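AxyAgu115A (PDB 6NPS) is a family GH115 alpha-glucuronidase that probably hydrolyses the bonds holding glucuronic acid side groups on arabinoglucuronoxylan, acting in coordination with alpha-arabinofuranosidases. Local coordinates at residues 246-250 with 251-255; 280-283 with 284-288. The protein carries 3 engineered substitutions. All coordinates share one frame; numbering follows the deposited sequence.

Contact 1: 246-250 with 251-255; sequences HHEPC and LRYGE
The carboxylate of Glu248 reaches across a chain reversal to the backbone of Gly254, where OE2 accepts a hydrogen bond from Gly254 N at 2.7 Å. OE2 uses its anti lone pair, the one directed away from OE1, and the N-H...O angle of 142° leaves the bond noticeably bent. The other oxygen, OE1, is bonded to the hydroxyl of Ser245, so both ends of this buried carboxylate have a partner. CG lies beside the backbone N (chi1 -63°) and the chain then runs extended, which brings the acid to the later limb of the loop. There OE2 also sits at the edge of the Tyr253 ring, near its plane, 3.5 Å from CD1, with carboxylate and ring planes 80° apart. Glutamate suits the place because its length spans the loop.

The reversal itself is a type I' beta turn from Pro249 to Arg252. Its central residues, Cys250 and Leu251, both adopt positive phi, an uncommon choice for residues with side chains. Closure is slack: Arg252 N donates only a weak bond to Pro249 O, 3.4 Å away. A water bridges the two limbs, accepting from Leu251 N and donating to Glu248 O, each at 2.9 Å.

Tyr253 OH is bonded to Gly243 O and Tyr253 N to Glu256, while the Arg252 guanidinium forms a salt bridge with Glu256. The loop thus joins strand 241-242, the third strand of the eight-stranded parallel barrel, to helix 256-260. A backbone hydrogen bond ties Cys250 to Thr299 of strand 298-300. The turn packs on helix 277-291 through Pro249 and Cys250 against Trp284, and touches helix 317-338 at Gln331.

Contact 2: 280-283 with 284-288; sequences ITKF and WEDGL
Ile280 to Phe283 each offer a carbonyl to the N-H four residues on, from Trp284 N to Gly287 N, in bonds of 2.9 to 3.0 Å whose donors tilt somewhat from the carbonyl planes, the geometry of a regular alpha-helix.

The main side-chain contact follows the same i to i+4 spacing. Ile280 lays its CG2 methyl over one face of the Trp284 indole, 3.5 Å from the centroid of the six-membered ring and only 14° off its normal, a clear CH-pi contact. The closest ring atom to that methyl is CZ2, at 3.4 Å from CG2. Two torsions bring the groups together: CG2 of Ile280 stands anti to its own backbone N, and the indole of Trp284 swings back beside its backbone N (chi1 -71°). A beta-branched residue suits the site because one branch can cover the indole while the other remains available for different neighbours. Phe283 meets the indole less intimately, its CD2 4.0 Å from Trp284 CD1 and the ring planes oblique at 42°; its ring also packs edge-to-face with Tyr257.

On the polar side, Lys282, exposed to solvent, lays its aliphatic CD beside OE1 of Glu285 at 3.4 Å, whereas its NZ remains 5.1 Å from the same oxygen. No salt bridge forms here, although the opposite charges may still attract one another. Asp286 turns OD2 to the hydroxyl of Tyr267.

Such a division, with Ile280, Phe283, Trp284 and Leu288 buried and Lys282 on the solvent side, marks an amphipathic alpha-helix packed on the body of an alpha/beta domain. Trp284 and Leu288 meet helix 317-338, consistent with an outer helix of the TIM-barrel domain of this family.

Contact 1 precedes contact 2 along the chain, and both belong to the TIM-barrel part of the protein. Their centres lie about 11 Å apart, and the two meet directly. Arg252 NE of the turn is probably hydrogen-bonded to Phe283 O, 3.0 Å away, adding a second donor to a carbonyl already engaged in its helix. Nearby, Arg252 NH2 packs 3.4 Å from Asp286 CB. The loop 246-255 therefore rests on helix 277-291, with helix 256-260 intervening in sequence and touching both. This succession leads from strand 241-242, the third of the barrel, to strand 298-300, the fourth, so helix 277-291 is the helix of that beta-alpha unit.

Contact 1: 246-250 with 251-255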
loop_
_atom_site.group_PDB
_atom_site.type_symbol
_atom_site.label_atom_id
_atom_site.label_comp_id
_atom_site.label_asym_id
_atom_site.label_seq_id
_atom_site.Cartn_x
_atom_site.Cartn_y
_atom_site.Cartn_z
ATOM N N HIS A 246 3.620 42.406 -0.910
ATOM C CA HIS A 246 3.696 42.595 0.532
ATOM C C HIS A 246 5.113 42.768 1.055
ATOM O O HIS A 246 5.288 43.356 2.127
ATOM C CB HIS A 246 3.044 41.384 1.210
ATOM C CG HIS A 246 3.230 40.104 0.452
ATOM N ND1 HIS A 246 4.332 39.293 0.630
ATOM C CD2 HIS A 246 2.463 39.498 -0.492
ATOM C CE1 HIS A 246 4.237 38.241 -0.166
ATOM N NE2 HIS A 246 3.107 38.335 -0.850
ATOM N N HIS A 247 6.091 42.252 0.337
ATOM C CA HIS A 247 7.474 42.363 0.735
ATOM C C HIS A 247 8.322 43.248 -0.132
ATOM O O HIS A 247 9.485 43.041 -0.208
ATOM C CB HIS A 247 8.138 41.012 0.872
ATOM C CG HIS A 247 8.220 40.229 -0.387
ATOM N ND1 HIS A 247 9.384 40.096 -1.099
ATOM C CD2 HIS A 247 7.311 39.469 -1.020
ATOM C CE1 HIS A 247 9.177 39.327 -2.145
ATOM N NE2 HIS A 247 7.925 38.925 -2.116
ATOM N N GLU A 248 7.733 44.200 -0.822
ATOM C CA GLU A 248 8.480 45.098 -1.699
ATOM C C GLU A 248 8.139 46.550 -1.380
ATOM O O GLU A 248 7.582 47.258 -2.223
ATOM C CB GLU A 248 8.203 44.762 -3.166
ATOM C CG GLU A 248 8.675 43.312 -3.572
ATOM C CD GLU A 248 8.159 42.902 -4.959
ATOM O OE1 GLU A 248 6.925 42.892 -5.168
ATOM O OE2 GLU A 248 8.980 42.602 -5.852
ATOM N N PRO A 249 8.508 47.042 -0.193
ATOM C CA PRO A 249 8.156 48.416 0.181
ATOM C C PRO A 249 8.978 49.503 -0.514
ATOM O O PRO A 249 10.100 49.296 -0.990
ATOM C CB PRO A 249 8.411 48.450 1.689
ATOM C CG PRO A 249 9.452 47.353 1.933
ATOM C CD PRO A 249 9.124 46.295 0.939
ATOM N N CYS A 250 8.353 50.688 -0.579
ATOM C CA CYS A 250 8.994 51.939 -0.968
ATOM C C CYS A 250 9.514 51.880 -2.397
ATOM O O CYS A 250 10.592 52.401 -2.699
ATOM C CB CYS A 250 10.137 52.275 -0.013
ATOM S SG CYS A 250 9.464 52.907 1.510
ATOM N N LEU A 251 8.752 51.226 -3.264
ATOM C CA LEU A 251 8.952 51.228 -4.723
ATOM C C LEU A 251 10.213 50.469 -5.144
ATOM O O LEU A 251 10.814 50.749 -6.194
ATOM C CB LEU A 251 8.954 52.655 -5.280
ATOM C CG LEU A 251 7.710 53.478 -4.910
ATOM C CD1 LEU A 251 7.838 54.920 -5.446
ATOM C CD2 LEU A 251 6.386 52.796 -5.426
ATOM N N ARG A 252 10.601 49.494 -4.329
ATOM C CA ARG A 252 11.755 48.633 -4.566
ATOM C C ARG A 252 11.252 47.217 -4.806
ATOM O O ARG A 252 10.764 46.576 -3.864
ATOM C CB ARG A 252 12.672 48.651 -3.349
ATOM C CG ARG A 252 13.399 49.998 -3.201
ATOM C CD ARG A 252 14.366 50.204 -4.346
ATOM N NE ARG A 252 15.448 51.091 -3.931
ATOM C CZ ARG A 252 16.453 51.487 -4.712
ATOM N NH1 ARG A 252 16.537 51.080 -5.978
ATOM N NH2 ARG A 252 17.384 52.303 -4.219
ATOM N N TYR A 253 11.422 46.691 -6.025
ATOM C CA TYR A 253 10.995 45.300 -6.226
ATOM C C TYR A 253 12.018 44.333 -5.638
ATOM O O TYR A 253 13.168 44.693 -5.392
ATOM C CB TYR A 253 10.761 45.011 -7.704
ATOM C CG TYR A 253 9.531 45.777 -8.167
ATOM C CD1 TYR A 253 8.249 45.290 -7.903
ATOM C CD2 TYR A 253 9.664 47.028 -8.789
ATOM C CE1 TYR A 253 7.121 46.012 -8.277
ATOM C CE2 TYR A 253 8.550 47.738 -9.170
ATOM C CZ TYR A 253 7.275 47.214 -8.915
ATOM O OH TYR A 253 6.150 47.922 -9.276
ATOM N N GLY A 254 11.591 43.067 -5.486
ATOM C CA GLY A 254 12.272 42.140 -4.599
ATOM C C GLY A 254 13.701 41.815 -4.990
ATOM O O GLY A 254 14.506 41.437 -4.132
ATOM N N GLU A 255 14.048 41.939 -6.271
ATOM C CA GLU A 255 15.410 41.596 -6.680
ATOM C C GLU A 255 16.374 42.795 -6.661
ATOM O O GLU A 255 17.593 42.599 -6.824
ATOM C CB GLU A 255 15.398 40.976 -8.083
ATOM C CG GLU A 255 14.715 39.606 -8.154
ATOM C CD GLU A 255 15.593 38.484 -7.618
ATOM O OE1 GLU A 255 15.550 38.193 -6.396
ATOM O OE2 GLU A 255 16.334 37.894 -8.431
HETATM O O HOH W 1 6.255 49.710 -3.031
#

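Contact 2: 280-283 with 284-288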
loop_
_atom_site.group_PDB
_atom_site.type_symbol
_atom_site.label_atom_id
_atom_site.label_comp_id
_atom_site.label_asym_id
_atom_site.label_seq_id
_atom_site.Cartn_x
_atom_site.Cartn_y
_atom_site.Cartn_z
ATOM N N ILE A 280 19.239 50.356 4.925
ATOM C CA ILE A 280 17.885 50.078 4.440
ATOM C C ILE A 280 17.109 51.372 4.238
ATOM O O ILE A 280 16.337 51.500 3.289
ATOM C CB ILE A 280 17.136 49.125 5.391
ATOM C CG1 ILE A 280 17.873 47.798 5.503
ATOM C CG2 ILE A 280 15.725 48.847 4.839
ATOM C CD1 ILE A 280 17.966 47.072 4.146
ATOM N N THR A 281 17.340 52.370 5.093
ATOM C CA THR A 281 16.658 53.657 4.961
ATOM C C THR A 281 17.069 54.386 3.688
ATOM O O THR A 281 16.217 54.943 2.985
ATOM C CB THR A 281 16.972 54.517 6.184
ATOM O OG1 THR A 281 16.384 53.909 7.336
ATOM C CG2 THR A 281 16.443 55.924 6.013
ATOM N N LYS A 282 18.377 54.431 3.395
ATOM C CA LYS A 282 18.837 55.070 2.164
ATOM C C LYS A 282 18.417 54.261 0.947
ATOM O O LYS A 282 18.143 54.830 -0.117
ATOM C CB LYS A 282 20.379 55.276 2.207
ATOM C CG LYS A 282 20.928 56.064 1.005
ATOM C CD LYS A 282 20.952 57.584 1.244
ATOM C CE LYS A 282 21.843 58.309 0.232
ATOM N NZ LYS A 282 23.005 58.997 0.871
ATOM N N PHE A 283 18.277 52.944 1.103
ATOM C CA PHE A 283 17.731 52.128 0.031
ATOM C C PHE A 283 16.306 52.560 -0.319
ATOM O O PHE A 283 15.992 52.793 -1.495
ATOM C CB PHE A 283 17.813 50.654 0.446
ATOM C CG PHE A 283 17.326 49.684 -0.598
ATOM C CD1 PHE A 283 17.986 49.552 -1.818
ATOM C CD2 PHE A 283 16.240 48.862 -0.326
ATOM C CE1 PHE A 283 17.508 48.612 -2.784
ATOM C CE2 PHE A 283 15.749 47.937 -1.275
ATOM C CZ PHE A 283 16.405 47.801 -2.505
ATOM N N TRP A 284 15.438 52.713 0.697
ATOM C CA TRP A 284 14.055 53.143 0.485
ATOM C C TRP A 284 13.991 54.580 -0.024
ATOM O O TRP A 284 13.158 54.906 -0.881
ATOM C CB TRP A 284 13.263 52.987 1.789
ATOM C CG TRP A 284 13.012 51.539 2.155
ATOM C CD1 TRP A 284 12.943 50.483 1.290
ATOM C CD2 TRP A 284 12.777 51.002 3.462
ATOM N NE1 TRP A 284 12.682 49.317 1.987
ATOM C CE2 TRP A 284 12.572 49.621 3.320
ATOM C CE3 TRP A 284 12.688 51.566 4.731
ATOM C CZ2 TRP A 284 12.321 48.782 4.407
ATOM C CZ3 TRP A 284 12.425 50.720 5.820
ATOM C CH2 TRP A 284 12.256 49.352 5.647
ATOM N N GLU A 285 14.858 55.445 0.494
ATOM C CA GLU A 285 14.947 56.823 0.006
ATOM C C GLU A 285 15.316 56.890 -1.481
ATOM O O GLU A 285 14.697 57.633 -2.253
ATOM C CB GLU A 285 15.988 57.599 0.829
ATOM C CG GLU A 285 16.145 59.016 0.348
ATOM C CD GLU A 285 17.374 59.723 0.953
ATOM O OE1 GLU A 285 18.001 59.166 1.880
ATOM O OE2 GLU A 285 17.706 60.831 0.481
ATOM N N ASP A 286 16.356 56.155 -1.903
ATOM C CA ASP A 286 16.720 56.181 -3.319
ATOM C C ASP A 286 15.638 55.549 -4.191
ATOM O O ASP A 286 15.424 55.987 -5.332
ATOM C CB ASP A 286 18.074 55.502 -3.505
ATOM C CG ASP A 286 19.245 56.427 -3.056
ATOM O OD1 ASP A 286 18.927 57.518 -2.526
ATOM O OD2 ASP A 286 20.444 56.093 -3.233
ATOM N N GLY A 287 14.917 54.559 -3.666
ATOM C CA GLY A 287 13.784 54.014 -4.405
ATOM C C GLY A 287 12.668 55.032 -4.601
ATOM O O GLY A 287 12.074 55.133 -5.689
ATOM N N LEU A 288 12.343 55.775 -3.549
ATOM C CA LEU A 288 11.275 56.763 -3.661
ATOM C C LEU A 288 11.679 57.923 -4.566
ATOM O O LEU A 288 10.841 58.460 -5.304
ATOM C CB LEU A 288 10.892 57.279 -2.265
ATOM C CG LEU A 288 10.343 56.226 -1.301
ATOM C CD1 LEU A 288 10.366 56.779 0.123
ATOM C CD2 LEU A 288 8.917 55.771 -1.702
#